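Local coordinates for UPF0255 protein frsA (Vibrio vulnificus, PDB 4I4C), which probably hydrolyses carboxylic esters to an alcohol and a carboxylate, and appears not to act as a cofactor-independent pyruvate decarboxylase, at residues A[182-187]-A[193-198]; A[210-215]-A[222-227]; A[250-255]-A[264-269]; A[387-392]-A[402-407]. One frame throughout, in Å; residues are numbered along the deposited sequence.

Interaction 1: residues A[182-187]-A[193-198]; sequences AHLHLT and HPVVIV
Leu184 and Val195, both buried, make the apolar part of this contact: methyl CD1 of Leu184 lies 4.2 Å from CG2 of Val195. Leu184 swings its CG anti to the backbone N (chi1 179°), which carries that methyl toward the other strand although its CB does not set out that way. The backbones stay apart, with 8.9 Å between CA of Leu184 and CA of Ile197, because strand 223-226 runs between them; the side chains of Ala223 and Leu225, from that strand, flank the touch on its two sides. Such an inserted strand is part of the 1-2-4-3-5-6-7-8 order of the alpha/beta-hydrolase sheet, in which strand 178-186 is antiparallel to the inserted strand and 193-199 parallel to it. The solvent side is at Thr187, partly exposed just past its strand. Its OG1 sits over one face of the His193 ring, toward the rim, 3.8 Å from NE2 of His193. The polar ends are engaged elsewhere: OG1 of Thr187 hydrogen-bonds Asp221, and NE2 of His193 hydrogen-bonds Asn188.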
loop_
_atom_site.group_PDB
_atom_site.type_symbol
_atom_site.label_atom_id
_atom_site.label_comp_id
_atom_site.label_asym_id
_atom_site.label_seq_id
_atom_site.Cartn_x
_atom_site.Cartn_y
_atom_site.Cartn_z
ATOM N N ALA A 182 -0.839 -13.496 -5.912
ATOM C CA ALA A 182 -1.444 -12.324 -6.536
ATOM C C ALA A 182 -2.953 -12.502 -6.715
ATOM O O ALA A 182 -3.450 -13.624 -6.800
ATOM C CB ALA A 182 -0.754 -12.020 -7.885
ATOM N N HIS A 183 -3.685 -11.398 -6.773
ATOM C CA HIS A 183 -5.129 -11.484 -6.962
ATOM C C HIS A 183 -5.561 -10.871 -8.296
ATOM O O HIS A 183 -5.409 -9.677 -8.520
ATOM C CB HIS A 183 -5.876 -10.813 -5.807
ATOM C CG HIS A 183 -5.756 -11.538 -4.504
ATOM N ND1 HIS A 183 -4.615 -11.505 -3.731
ATOM C CD2 HIS A 183 -6.637 -12.323 -3.834
ATOM C CE1 HIS A 183 -4.799 -12.231 -2.642
ATOM N NE2 HIS A 183 -6.021 -12.738 -2.683
ATOM N N LEU A 184 -6.123 -11.706 -9.163
ATOM C CA LEU A 184 -6.600 -11.273 -10.473
ATOM C C LEU A 184 -8.095 -11.003 -10.435
ATOM O O LEU A 184 -8.888 -11.905 -10.206
ATOM C CB LEU A 184 -6.283 -12.341 -11.528
ATOM C CG LEU A 184 -6.715 -12.082 -12.974
ATOM C CD1 LEU A 184 -5.984 -10.864 -13.571
ATOM C CD2 LEU A 184 -6.470 -13.337 -13.824
ATOM N N HIS A 185 -8.467 -9.750 -10.643
ATOM C CA HIS A 185 -9.857 -9.322 -10.644
ATOM C C HIS A 185 -10.331 -9.143 -12.081
ATOM O O HIS A 185 -9.785 -8.320 -12.812
ATOM C CB HIS A 185 -9.988 -7.978 -9.926
ATOM C CG HIS A 185 -9.361 -7.957 -8.569
ATOM N ND1 HIS A 185 -8.007 -8.078 -8.372
ATOM C CD2 HIS A 185 -9.919 -7.831 -7.338
ATOM C CE1 HIS A 185 -7.749 -8.031 -7.071
ATOM N NE2 HIS A 185 -8.890 -7.882 -6.429
ATOM N N LEU A 186 -11.355 -9.889 -12.478
ATOM C CA LEU A 186 -11.883 -9.786 -13.839
ATOM C C LEU A 186 -13.365 -9.416 -13.845
ATOM O O LEU A 186 -14.110 -9.829 -12.964
ATOM C CB LEU A 186 -11.680 -11.111 -14.564
ATOM C CG LEU A 186 -10.243 -11.613 -14.572
ATOM C CD1 LEU A 186 -10.222 -13.103 -14.313
ATOM C CD2 LEU A 186 -9.563 -11.274 -15.900
ATOM N N THR A 187 -13.796 -8.635 -14.835
ATOM C CA THR A 187 -15.218 -8.314 -14.982
ATOM C C THR A 187 -15.985 -9.542 -15.455
ATOM O O THR A 187 -17.144 -9.770 -15.075
ATOM C CB THR A 187 -15.447 -7.178 -15.979
ATOM O OG1 THR A 187 -14.835 -7.522 -17.225
ATOM C CG2 THR A 187 -14.831 -5.889 -15.467
ATOM N N HIS A 193 -8.887 -9.958 -21.440
ATOM C CA HIS A 193 -9.023 -8.540 -21.112
ATOM C C HIS A 193 -7.679 -7.880 -20.848
ATOM O O HIS A 193 -6.757 -8.516 -20.305
ATOM C CB HIS A 193 -9.914 -8.359 -19.866
ATOM C CG HIS A 193 -11.350 -8.689 -20.104
ATOM N ND1 HIS A 193 -12.130 -7.994 -21.002
ATOM C CD2 HIS A 193 -12.147 -9.647 -19.572
ATOM C CE1 HIS A 193 -13.347 -8.511 -21.015
ATOM N NE2 HIS A 193 -13.385 -9.511 -20.156
ATOM N N PRO A 194 -7.574 -6.586 -21.189
ATOM C CA PRO A 194 -6.394 -5.803 -20.820
ATOM C C PRO A 194 -6.251 -5.831 -19.309
ATOM O O PRO A 194 -7.259 -6.005 -18.601
ATOM C CB PRO A 194 -6.731 -4.392 -21.318
ATOM C CG PRO A 194 -8.218 -4.370 -21.408
ATOM C CD PRO A 194 -8.620 -5.754 -21.810
ATOM N N VAL A 195 -5.028 -5.685 -18.812
ATOM C CA VAL A 195 -4.783 -5.879 -17.377
ATOM C C VAL A 195 -3.796 -4.863 -16.838
ATOM O O VAL A 195 -2.857 -4.463 -17.533
ATOM C CB VAL A 195 -4.281 -7.332 -17.084
ATOM C CG1 VAL A 195 -2.934 -7.602 -17.758
ATOM C CG2 VAL A 195 -4.218 -7.608 -15.575
ATOM N N VAL A 196 -4.015 -4.420 -15.607
ATOM C CA VAL A 196 -3.015 -3.612 -14.941
ATOM C C VAL A 196 -2.506 -4.326 -13.696
ATOM O O VAL A 196 -3.292 -4.820 -12.894
ATOM C CB VAL A 196 -3.550 -2.220 -14.579
ATOM C CG1 VAL A 196 -3.795 -1.414 -15.833
ATOM C CG2 VAL A 196 -4.830 -2.336 -13.785
ATOM N N ILE A 197 -1.190 -4.404 -13.553
ATOM C CA ILE A 197 -0.592 -4.929 -12.343
ATOM C C ILE A 197 -0.487 -3.743 -11.398
ATOM O O ILE A 197 -0.063 -2.665 -11.811
ATOM C CB ILE A 197 0.794 -5.511 -12.599
ATOM C CG1 ILE A 197 0.716 -6.593 -13.688
ATOM C CG2 ILE A 197 1.363 -6.086 -11.291
ATOM C CD1 ILE A 197 2.052 -7.013 -14.249
ATOM N N VAL A 198 -0.909 -3.927 -10.146
ATOM C CA VAL A 198 -1.019 -2.815 -9.209
ATOM C C VAL A 198 -0.344 -3.146 -7.889
ATOM O O VAL A 198 -0.606 -4.203 -7.324
ATOM C CB VAL A 198 -2.494 -2.466 -8.941
ATOM C CG1 VAL A 198 -2.600 -1.269 -8.018
ATOM C CG2 VAL A 198 -3.238 -2.210 -10.251
#

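Interaction 2: residues A[210-215]-A[222-227]; sequences WRLFRD and IAMLTV
Met224 lies against the helix, wedged between Leu212 and Phe213. Its SD is 3.9 Å from CD2 of Leu212, and its CE presses to 3.6 Å from CB of Phe213. The chain leaves the strand extended and then turns at the thioether (chi3 84°), which lays the methyl under the base of the Phe213 side chain instead of against its ring. That ring is occupied differently: CE1 of Phe213 brings its edge, near the ring plane, to 3.8 Å from the carbonyl O of Ile222. One layer out, Tyr166 meets the Phe213 ring edge-to-face, and Leu217 packs on both Ile222 and Met224. On the far side of the helix, Arg214 grips Asp215 side-on: NE reaches OD1 of Asp215 at 2.9 Å from above the carboxylate plane, while NH2 approaches OD2 on the syn side at 3.0 Å. Glu123 forms a second salt bridge with Arg214, and Trp210 stacks with Phe126. Leu212 also lines the pocket holding a polyether molecule. The contact belongs to a beta-alpha-beta crossover, with helix 210-217 joining strand 193-199 to its parallel neighbour 223-226, whose other edge pairs with strand 178-186.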
loop_
_atom_site.group_PDB
_atom_site.type_symbol
_atom_site.label_atom_id
_atom_site.label_comp_id
_atom_site.label_asym_id
_atom_site.label_seq_id
_atom_site.Cartn_x
_atom_site.Cartn_y
_atom_site.Cartn_z
ATOM N N TRP A 210 -9.678 -2.724 -3.646
ATOM C CA TRP A 210 -10.905 -3.199 -4.265
ATOM C C TRP A 210 -11.672 -2.117 -5.032
ATOM O O TRP A 210 -12.178 -2.374 -6.115
ATOM C CB TRP A 210 -11.830 -3.855 -3.229
ATOM C CG TRP A 210 -13.195 -4.064 -3.782
ATOM C CD1 TRP A 210 -14.331 -3.394 -3.440
ATOM C CD2 TRP A 210 -13.563 -4.983 -4.815
ATOM N NE1 TRP A 210 -15.393 -3.853 -4.187
ATOM C CE2 TRP A 210 -14.946 -4.826 -5.041
ATOM C CE3 TRP A 210 -12.858 -5.931 -5.563
ATOM C CZ2 TRP A 210 -15.637 -5.576 -5.987
ATOM C CZ3 TRP A 210 -13.550 -6.678 -6.509
ATOM C CH2 TRP A 210 -14.923 -6.494 -6.711
ATOM N N ARG A 211 -11.740 -0.904 -4.492
ATOM C CA ARG A 211 -12.479 0.169 -5.163
ATOM C C ARG A 211 -11.763 0.701 -6.409
ATOM O O ARG A 211 -12.381 1.330 -7.275
ATOM C CB ARG A 211 -12.801 1.306 -4.185
ATOM C CG ARG A 211 -13.644 0.843 -2.997
ATOM C CD ARG A 211 -14.767 1.819 -2.637
ATOM N NE ARG A 211 -15.726 1.197 -1.716
ATOM C CZ ARG A 211 -16.773 1.813 -1.166
ATOM N NH1 ARG A 211 -17.014 3.093 -1.435
ATOM N NH2 ARG A 211 -17.579 1.147 -0.341
ATOM N N LEU A 212 -10.459 0.460 -6.497
ATOM C CA LEU A 212 -9.722 0.836 -7.707
ATOM C C LEU A 212 -10.303 0.054 -8.878
ATOM O O LEU A 212 -10.590 0.622 -9.934
ATOM C CB LEU A 212 -8.238 0.529 -7.561
ATOM C CG LEU A 212 -7.398 0.785 -8.800
ATOM C CD1 LEU A 212 -7.596 2.231 -9.247
ATOM C CD2 LEU A 212 -5.943 0.494 -8.456
ATOM N N PHE A 213 -10.485 -1.249 -8.671
ATOM C CA PHE A 213 -11.122 -2.119 -9.665
ATOM C C PHE A 213 -12.623 -1.838 -9.803
ATOM O O PHE A 213 -13.110 -1.618 -10.904
ATOM C CB PHE A 213 -10.900 -3.599 -9.311
ATOM C CG PHE A 213 -11.678 -4.565 -10.177
ATOM C CD1 PHE A 213 -11.250 -4.864 -11.464
ATOM C CD2 PHE A 213 -12.823 -5.181 -9.704
ATOM C CE1 PHE A 213 -11.955 -5.756 -12.256
ATOM C CE2 PHE A 213 -13.530 -6.074 -10.498
ATOM C CZ PHE A 213 -13.092 -6.358 -11.770
ATOM N N ARG A 214 -13.358 -1.844 -8.694
ATOM C CA ARG A 214 -14.826 -1.763 -8.757
ATOM C C ARG A 214 -15.345 -0.464 -9.374
ATOM O O ARG A 214 -16.266 -0.480 -10.183
ATOM C CB ARG A 214 -15.457 -1.949 -7.369
ATOM C CG ARG A 214 -16.950 -2.263 -7.399
ATOM C CD ARG A 214 -17.579 -2.040 -6.004
ATOM N NE ARG A 214 -17.390 -0.657 -5.566
ATOM C CZ ARG A 214 -17.802 -0.153 -4.406
ATOM N NH1 ARG A 214 -18.446 -0.912 -3.520
ATOM N NH2 ARG A 214 -17.567 1.122 -4.139
ATOM N N ASP A 215 -14.739 0.653 -8.995
ATOM C CA ASP A 215 -15.279 1.956 -9.351
ATOM C C ASP A 215 -14.583 2.607 -10.543
ATOM O O ASP A 215 -15.032 3.650 -11.022
ATOM C CB ASP A 215 -15.209 2.893 -8.146
ATOM C CG ASP A 215 -16.155 2.475 -7.019
ATOM O OD1 ASP A 215 -17.101 1.703 -7.276
ATOM O OD2 ASP A 215 -15.955 2.925 -5.875
ATOM N N ILE A 222 -11.010 -3.513 -17.747
ATOM C CA ILE A 222 -9.606 -3.687 -17.415
ATOM C C ILE A 222 -9.448 -4.525 -16.143
ATOM O O ILE A 222 -9.882 -4.127 -15.054
ATOM C CB ILE A 222 -8.895 -2.329 -17.221
ATOM C CG1 ILE A 222 -8.948 -1.506 -18.506
ATOM C CG2 ILE A 222 -7.430 -2.540 -16.774
ATOM C CD1 ILE A 222 -8.271 -0.181 -18.383
ATOM N N ALA A 223 -8.827 -5.687 -16.289
ATOM C CA ALA A 223 -8.549 -6.548 -15.153
ATOM C C ALA A 223 -7.515 -5.924 -14.224
ATOM O O ALA A 223 -6.597 -5.234 -14.665
ATOM C CB ALA A 223 -8.087 -7.920 -15.618
ATOM N N MET A 224 -7.661 -6.177 -12.928
ATOM C CA MET A 224 -6.683 -5.696 -11.972
ATOM C C MET A 224 -5.972 -6.870 -11.338
ATOM O O MET A 224 -6.605 -7.811 -10.886
ATOM C CB MET A 224 -7.338 -4.826 -10.898
ATOM C CG MET A 224 -6.379 -4.433 -9.789
ATOM S SD MET A 224 -7.057 -3.270 -8.596
ATOM C CE MET A 224 -7.935 -4.361 -7.490
ATOM N N LEU A 225 -4.649 -6.811 -11.305
ATOM C CA LEU A 225 -3.862 -7.888 -10.733
ATOM C C LEU A 225 -3.020 -7.303 -9.618
ATOM O O LEU A 225 -2.035 -6.628 -9.881
ATOM C CB LEU A 225 -2.973 -8.514 -11.802
ATOM C CG LEU A 225 -2.104 -9.692 -11.382
ATOM C CD1 LEU A 225 -2.983 -10.816 -10.859
ATOM C CD2 LEU A 225 -1.271 -10.170 -12.559
ATOM N N THR A 226 -3.427 -7.527 -8.370
ATOM C CA THR A 226 -2.707 -6.947 -7.237
ATOM C C THR A 226 -1.507 -7.792 -6.816
ATOM O O THR A 226 -1.530 -9.021 -6.899
ATOM C CB THR A 226 -3.631 -6.703 -6.036
ATOM O OG1 THR A 226 -4.234 -7.938 -5.636
ATOM C CG2 THR A 226 -4.732 -5.716 -6.414
ATOM N N VAL A 227 -0.451 -7.113 -6.380
ATOM C CA VAL A 227 0.764 -7.768 -5.936
ATOM C C VAL A 227 1.324 -6.992 -4.746
ATOM O O VAL A 227 1.267 -5.758 -4.729
ATOM C CB VAL A 227 1.844 -7.788 -7.056
ATOM C CG1 VAL A 227 3.053 -8.589 -6.605
ATOM C CG2 VAL A 227 1.292 -8.362 -8.361
#

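Interaction 3: residues A[250-255]-A[264-269]; sequences AVLNEL and HRVGLI
Val266 receives both leucines of segment 250-255, and all three residues are buried. Ahead of it the chain turns a corner at His264 and Arg265, where Arg265 folds back on its predecessor: NH1 of Arg265 donates to O of His264 at 3.0 Å in a nearly straight bond (N-H...O 164°). O of His264 lies in the guanidinium plane of Arg265, whereas the donor stands well above the carbonyl plane. Lys290 supplies that oxygen with a second hydrogen bond. Next in the chain, Val266 turns its two methyls toward Leu252 and Leu255. Placed anti to the backbone N (chi1 173°), CG1 of Val266 lies 4.0 Å from CD1 of Leu252, whose side chain passes at a slant. CG2 of Val266 meets CD1 of Leu255 more closely, tip to tip at 3.7 Å. Gly267 follows with backbone bonds to Val195 and Ile197 of the next strand. Leu268, on the same face as Val266, packs against Met278 and Leu281, whereas Ile269 turns to the opposite face, where it touches Leu212. Farther on, the chain reaches Arg272 and Phe273 of the hexanoic acid pocket. Segment 250-255 covers one face of the sheet beside strand 266-271: Leu252 touches Leu281 of helix 273-284, Leu255 rests on Val195 of strand 193-199, and Val251 reaches Ile173 of strand 167-175.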
loop_
_atom_site.group_PDB
_atom_site.type_symbol
_atom_site.label_atom_id
_atom_site.label_comp_id
_atom_site.label_asym_id
_atom_site.label_seq_id
_atom_site.Cartn_x
_atom_site.Cartn_y
_atom_site.Cartn_z
ATOM N N ALA A 250 8.389 -11.196 -12.598
ATOM C CA ALA A 250 8.001 -12.601 -12.636
ATOM C C ALA A 250 6.505 -12.724 -12.864
ATOM O O ALA A 250 6.057 -13.613 -13.584
ATOM C CB ALA A 250 8.414 -13.326 -11.344
ATOM N N VAL A 251 5.729 -11.841 -12.245
ATOM C CA VAL A 251 4.287 -11.845 -12.458
ATOM C C VAL A 251 3.990 -11.434 -13.905
ATOM O O VAL A 251 3.096 -11.989 -14.547
ATOM C CB VAL A 251 3.541 -10.916 -11.469
ATOM C CG1 VAL A 251 2.090 -10.777 -11.873
ATOM C CG2 VAL A 251 3.625 -11.453 -10.034
ATOM N N LEU A 252 4.754 -10.472 -14.424
ATOM C CA LEU A 252 4.613 -10.060 -15.824
ATOM C C LEU A 252 4.921 -11.224 -16.769
ATOM O O LEU A 252 4.141 -11.525 -17.680
ATOM C CB LEU A 252 5.510 -8.856 -16.139
ATOM C CG LEU A 252 5.602 -8.342 -17.582
ATOM C CD1 LEU A 252 4.256 -7.865 -18.109
ATOM C CD2 LEU A 252 6.637 -7.224 -17.682
ATOM N N ASN A 253 6.044 -11.895 -16.533
ATOM C CA ASN A 253 6.430 -13.029 -17.366
ATOM C C ASN A 253 5.457 -14.193 -17.276
ATOM O O ASN A 253 5.393 -15.026 -18.178
ATOM C CB ASN A 253 7.844 -13.501 -17.019
ATOM C CG ASN A 253 8.897 -12.472 -17.367
ATOM O OD1 ASN A 253 8.674 -11.595 -18.206
ATOM N ND2 ASN A 253 10.055 -12.572 -16.722
ATOM N N GLU A 254 4.698 -14.250 -16.183
ATOM C CA GLU A 254 3.701 -15.296 -16.003
ATOM C C GLU A 254 2.403 -15.046 -16.802
ATOM O O GLU A 254 1.663 -15.990 -17.111
ATOM C CB GLU A 254 3.389 -15.480 -14.513
ATOM C CG GLU A 254 2.436 -16.629 -14.218
ATOM C CD GLU A 254 3.057 -17.980 -14.501
ATOM O OE1 GLU A 254 4.303 -18.064 -14.511
ATOM O OE2 GLU A 254 2.303 -18.956 -14.710
ATOM N N LEU A 255 2.127 -13.787 -17.143
ATOM C CA LEU A 255 0.877 -13.457 -17.842
ATOM C C LEU A 255 0.714 -14.168 -19.195
ATOM O O LEU A 255 -0.407 -14.306 -19.698
ATOM C CB LEU A 255 0.718 -11.942 -18.011
ATOM C CG LEU A 255 0.578 -11.121 -16.721
ATOM C CD1 LEU A 255 0.375 -9.647 -17.044
ATOM C CD2 LEU A 255 -0.554 -11.642 -15.841
ATOM N N HIS A 264 -0.697 -8.698 -24.376
ATOM C CA HIS A 264 -0.205 -7.642 -25.254
ATOM C C HIS A 264 -0.717 -6.261 -24.821
ATOM O O HIS A 264 -0.269 -5.234 -25.341
ATOM C CB HIS A 264 -0.546 -7.948 -26.718
ATOM C CG HIS A 264 0.098 -9.201 -27.231
ATOM N ND1 HIS A 264 1.461 -9.316 -27.410
ATOM C CD2 HIS A 264 -0.430 -10.397 -27.586
ATOM C CE1 HIS A 264 1.744 -10.527 -27.860
ATOM N NE2 HIS A 264 0.615 -11.204 -27.974
ATOM N N ARG A 265 -1.641 -6.250 -23.853
ATOM C CA ARG A 265 -2.196 -5.009 -23.312
ATOM C C ARG A 265 -2.080 -4.948 -21.777
ATOM O O ARG A 265 -3.081 -5.062 -21.055
ATOM C CB ARG A 265 -3.658 -4.830 -23.747
ATOM C CG ARG A 265 -3.823 -4.351 -25.196
ATOM C CD ARG A 265 -2.881 -3.154 -25.473
ATOM N NE ARG A 265 -3.039 -2.551 -26.800
ATOM C CZ ARG A 265 -2.263 -2.822 -27.849
ATOM N NH1 ARG A 265 -1.267 -3.694 -27.739
ATOM N NH2 ARG A 265 -2.485 -2.220 -29.013
ATOM N N VAL A 266 -0.853 -4.753 -21.299
ATOM C CA VAL A 266 -0.558 -4.755 -19.867
ATOM C C VAL A 266 -0.070 -3.388 -19.419
ATOM O O VAL A 266 0.839 -2.809 -20.031
ATOM C CB VAL A 266 0.559 -5.771 -19.525
ATOM C CG1 VAL A 266 0.985 -5.633 -18.057
ATOM C CG2 VAL A 266 0.111 -7.183 -19.839
ATOM N N GLY A 267 -0.669 -2.885 -18.344
ATOM C CA GLY A 267 -0.241 -1.641 -17.722
ATOM C C GLY A 267 0.131 -1.797 -16.257
ATOM O O GLY A 267 0.010 -2.881 -15.683
ATOM N N LEU A 268 0.572 -0.700 -15.646
ATOM C CA LEU A 268 1.051 -0.723 -14.272
ATOM C C LEU A 268 0.568 0.503 -13.508
ATOM O O LEU A 268 0.670 1.621 -14.000
ATOM C CB LEU A 268 2.585 -0.759 -14.235
ATOM C CG LEU A 268 3.371 -1.859 -14.957
ATOM C CD1 LEU A 268 4.883 -1.538 -14.965
ATOM C CD2 LEU A 268 3.102 -3.237 -14.340
ATOM N N ILE A 269 0.028 0.282 -12.308
ATOM C CA ILE A 269 -0.306 1.362 -11.377
ATOM C C ILE A 269 0.472 1.136 -10.077
ATOM O O ILE A 269 0.467 0.038 -9.530
ATOM C CB ILE A 269 -1.828 1.402 -11.073
ATOM C CG1 ILE A 269 -2.632 1.409 -12.388
ATOM C CG2 ILE A 269 -2.170 2.620 -10.251
ATOM C CD1 ILE A 269 -4.140 1.298 -12.212
#

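Interaction 4: residues A[387-392]-A[402-407]; sequences KKISSK and LDLAIK
Ile389 and Leu404 meet with no ring, amide, carboxylate or guanidinium group between them; the contact is made by aliphatic ends. CD1 of Ile389 and CD1 of Leu404 reach toward each other tip to tip at 3.9 Å. Leu404 sets its CG anti to the carbonyl carbon (chi1 -73°) and continues extended to CD1, carrying that methyl toward the strand. Ile389, the more deeply buried of the two, sends its CG1 branch across to meet it. Lys387, two residues earlier and on the same side of the strand, bends over the outer side of this pair: its NZ is 4.4 Å from CD1 of Leu404, a distant brush of an ammonium group past a methyl at a partly exposed rim. Beyond Ile389 the chain leaves the strand and leads on to the helix. Ile389 also packs on Gln400 and Ser401, one turn before Leu404. The contact joins strand 385-389, outermost in the sheet within this chain, to helix 394-413, which follows it. Leu404 extends the cover to Leu359 and Met361 of neighbouring strand 358-363, while elsewhere on the helix Leu402, a residue of the polyether pocket, and Ile406 pack against helix 210-217.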
loop_
_atom_site.group_PDB
_atom_site.type_symbol
_atom_site.label_atom_id
_atom_site.label_comp_id
_atom_site.label_asym_id
_atom_site.label_seq_id
_atom_site.Cartn_x
_atom_site.Cartn_y
_atom_site.Cartn_z
ATOM N N LYS A 387 2.707 15.548 -13.014
ATOM C CA LYS A 387 1.703 16.510 -12.576
ATOM C C LYS A 387 1.808 16.799 -11.072
ATOM O O LYS A 387 2.031 15.897 -10.267
ATOM C CB LYS A 387 0.304 16.017 -12.950
ATOM C CG LYS A 387 -0.836 16.850 -12.386
ATOM C CD LYS A 387 -0.833 18.268 -12.933
ATOM C CE LYS A 387 -1.989 19.090 -12.364
ATOM N NZ LYS A 387 -3.323 18.608 -12.841
ATOM N N LYS A 388 1.700 18.072 -10.711
ATOM C CA LYS A 388 1.556 18.472 -9.324
ATOM C C LYS A 388 0.078 18.754 -9.099
ATOM O O LYS A 388 -0.463 19.752 -9.587
ATOM C CB LYS A 388 2.407 19.706 -9.011
ATOM C CG LYS A 388 1.973 20.468 -7.755
ATOM C CD LYS A 388 3.129 21.211 -7.122
ATOM C CE LYS A 388 3.875 22.037 -8.142
ATOM N NZ LYS A 388 5.005 22.747 -7.499
ATOM N N ILE A 389 -0.581 17.853 -8.379
ATOM C CA ILE A 389 -2.019 17.943 -8.221
ATOM C C ILE A 389 -2.366 18.977 -7.160
ATOM O O ILE A 389 -2.101 18.775 -5.979
ATOM C CB ILE A 389 -2.626 16.600 -7.818
ATOM C CG1 ILE A 389 -2.141 15.488 -8.745
ATOM C CG2 ILE A 389 -4.142 16.696 -7.831
ATOM C CD1 ILE A 389 -3.072 15.202 -9.890
ATOM N N SER A 390 -2.949 20.087 -7.602
ATOM C CA SER A 390 -3.449 21.117 -6.707
ATOM C C SER A 390 -4.935 20.915 -6.515
ATOM O O SER A 390 -5.659 20.647 -7.475
ATOM C CB SER A 390 -3.198 22.512 -7.289
ATOM O OG SER A 390 -1.860 22.926 -7.077
ATOM N N SER A 391 -5.388 21.035 -5.272
ATOM C CA SER A 391 -6.809 20.930 -4.970
ATOM C C SER A 391 -7.137 21.605 -3.639
ATOM O O SER A 391 -6.250 21.855 -2.823
ATOM C CB SER A 391 -7.261 19.463 -4.934
ATOM O OG SER A 391 -6.578 18.753 -3.921
ATOM N N LYS A 392 -8.419 21.897 -3.432
ATOM C CA LYS A 392 -8.887 22.460 -2.163
ATOM C C LYS A 392 -8.839 21.425 -1.057
ATOM O O LYS A 392 -8.418 21.723 0.056
ATOM C CB LYS A 392 -10.312 23.013 -2.293
ATOM C CG LYS A 392 -10.383 24.374 -2.968
ATOM C CD LYS A 392 -11.824 24.776 -3.262
ATOM C CE LYS A 392 -11.912 26.023 -4.139
ATOM N NZ LYS A 392 -13.315 26.266 -4.584
ATOM N N LEU A 402 -6.788 9.967 -9.805
ATOM C CA LEU A 402 -7.330 8.704 -10.263
ATOM C C LEU A 402 -8.069 8.854 -11.581
ATOM O O LEU A 402 -8.072 7.935 -12.406
ATOM C CB LEU A 402 -8.274 8.128 -9.207
ATOM C CG LEU A 402 -8.081 6.633 -9.019
ATOM C CD1 LEU A 402 -6.658 6.368 -8.540
ATOM C CD2 LEU A 402 -9.105 6.076 -8.044
ATOM N N ASP A 403 -8.714 10.000 -11.784
ATOM C CA ASP A 403 -9.371 10.259 -13.069
ATOM C C ASP A 403 -8.351 10.361 -14.218
ATOM O O ASP A 403 -8.577 9.837 -15.314
ATOM C CB ASP A 403 -10.252 11.517 -13.003
ATOM C CG ASP A 403 -11.527 11.306 -12.178
ATOM O OD1 ASP A 403 -11.889 10.132 -11.911
ATOM O OD2 ASP A 403 -12.169 12.317 -11.804
ATOM N N LEU A 404 -7.237 11.038 -13.950
ATOM C CA LEU A 404 -6.121 11.170 -14.891
ATOM C C LEU A 404 -5.463 9.825 -15.194
ATOM O O LEU A 404 -4.976 9.578 -16.311
ATOM C CB LEU A 404 -5.072 12.111 -14.299
ATOM C CG LEU A 404 -5.457 13.590 -14.287
ATOM C CD1 LEU A 404 -4.490 14.372 -13.430
ATOM C CD2 LEU A 404 -5.464 14.141 -15.701
ATOM N N ALA A 405 -5.446 8.971 -14.173
ATOM C CA ALA A 405 -4.880 7.633 -14.266
ATOM C C ALA A 405 -5.672 6.772 -15.228
ATOM O O ALA A 405 -5.108 6.114 -16.101
ATOM C CB ALA A 405 -4.869 6.979 -12.895
ATOM N N ILE A 406 -6.986 6.750 -15.045
ATOM C CA ILE A 406 -7.836 5.896 -15.858
ATOM C C ILE A 406 -7.855 6.389 -17.319
ATOM O O ILE A 406 -7.893 5.583 -18.258
ATOM C CB ILE A 406 -9.251 5.731 -15.231
ATOM C CG1 ILE A 406 -9.341 4.413 -14.452
ATOM C CG2 ILE A 406 -10.330 5.734 -16.289
ATOM C CD1 ILE A 406 -8.146 4.111 -13.570
ATOM N N LYS A 407 -7.797 7.705 -17.506
ATOM C CA LYS A 407 -7.715 8.274 -18.859
ATOM C C LYS A 407 -6.436 7.848 -19.577
ATOM O O LYS A 407 -6.450 7.528 -20.773
ATOM C CB LYS A 407 -7.821 9.806 -18.842
ATOM C CG LYS A 407 -9.249 10.317 -18.952
ATOM C CD LYS A 407 -9.951 9.766 -20.199
ATOM C CE LYS A 407 -9.213 10.149 -21.483
ATOM N NZ LYS A 407 -10.003 9.840 -22.711
#

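Overall arrangement
All four contacts draw on one eight-stranded mixed sheet, the core of the alpha/beta-hydrolase fold, and follow one another along the chain. Interactions 1 and 2 lie closest, with centres 6 Å apart: strand 223-226 runs between the two strands of interaction 1 and bonds to both. Interaction 3 adds the next parallel strand, paired with 193-199, its centre 9 Å from interaction 1. Interaction 4 closes the sheet at its far edge, about 18 to 24 Å from the others, yet helix 394-413 packs beside helix 210-217 of interaction 2. These two helices cover one face, helix 246-254 the other, and Leu212 and Leu402 help line the pocket of a bound polyether, probably from the crystallisation liquor.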